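Putative dehydratase (Mesorhizobium loti, PDB 2POZ) is of unknown function but belongs to the mandelate racemase/muconate lactonizing enzyme family of the enolase superfamily, and is probably a lyase. Local coordinates at the interface of chains A and B. Numbering follows the deposited sequence. Chains: chain A/B, Putative dehydratase.

The interface of chains A and B. Residues chain A 174; chain B 120-121, 326.
A:Arg174 reaches from a loop of chain A and lays its side chain against B:Thr326 and B:Ile120. The two chains are copies of one protein in an octameric assembly, and this is a small patch of their contact, which is not an exact two-fold. The aliphatic part of the arginine crosses the B:Thr326 side chain at about a right angle. A:Arg174 CD lies 3.3 Å from the methyl CG2 of B:Thr326, and CG is also in contact with that methyl. A:Arg174 CD is also 3.3 Å from the backbone O of B:Thr326. B:Ile120 comes from the opposite direction. Its terminal methyl CD1 sits over one face of the A:Arg174 guanidinium, 3.1 Å above the plane and displaced toward the rim. B:Ile120 CD1 is 3.4 Å from A:Arg174 CD, the last methylene before the guanidinium. The arginine chain runs straight at chi2, then bends at chi3 (-91°), and with the turn at chi4 (-76°) this sets one face of the guanidinium toward B:Ile120 CD1. With an alanine in place of A:Arg174, the B:Ile120 methyl would probably lose the flat group it packs on, and a gap would be likely to open beside B:Thr326 CG2. B:Arg121 adds a smaller contribution, with its NH2 toward A:Arg174. Both arginines would normally be positive, so the approach is likely to be somewhat unfavourable, though the charged atoms are not in contact. A:Arg174 NE and B:Arg121 NH2 are 4.2 Å apart.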
# COMPACT_ATOMS: atom_id res chain seq x y z
N ARG A 174 -21.51 -24.32 -6.49
CA ARG A 174 -20.94 -23.22 -7.25
C ARG A 174 -21.22 -21.82 -6.68
O ARG A 174 -21.49 -20.87 -7.43
CB ARG A 174 -21.40 -23.32 -8.71
CG ARG A 174 -21.02 -24.66 -9.37
CD ARG A 174 -21.45 -24.73 -10.83
NE ARG A 174 -22.79 -25.30 -11.01
CZ ARG A 174 -23.07 -26.60 -10.92
NH1 ARG A 174 -22.13 -27.49 -10.65
NH2 ARG A 174 -24.31 -27.01 -11.14
N ILE B 120 -23.14 -27.74 -17.96
CA ILE B 120 -23.37 -27.80 -16.54
C ILE B 120 -24.85 -27.51 -16.28
O ILE B 120 -25.37 -27.76 -15.21
CB ILE B 120 -22.44 -26.77 -15.84
CG1 ILE B 120 -22.29 -27.10 -14.35
CG2 ILE B 120 -22.99 -25.38 -16.02
CD1 ILE B 120 -21.09 -26.40 -13.72
N ARG B 121 -25.54 -27.00 -17.31
CA ARG B 121 -26.96 -26.69 -17.20
C ARG B 121 -27.66 -26.87 -18.56
O ARG B 121 -27.02 -26.75 -19.60
CB ARG B 121 -27.15 -25.26 -16.68
CG ARG B 121 -26.41 -24.18 -17.47
CD ARG B 121 -26.41 -22.85 -16.71
NE ARG B 121 -25.64 -22.92 -15.47
CZ ARG B 121 -24.33 -22.71 -15.39
NH1 ARG B 121 -23.63 -22.41 -16.47
NH2 ARG B 121 -23.71 -22.83 -14.22
N THR B 326 -18.85 -22.19 -14.84
CA THR B 326 -19.21 -22.52 -13.47
C THR B 326 -19.87 -21.40 -12.70
O THR B 326 -20.75 -21.64 -11.88
CB THR B 326 -17.97 -22.95 -12.65
OG1 THR B 326 -17.26 -23.97 -13.34
CG2 THR B 326 -18.40 -23.50 -11.30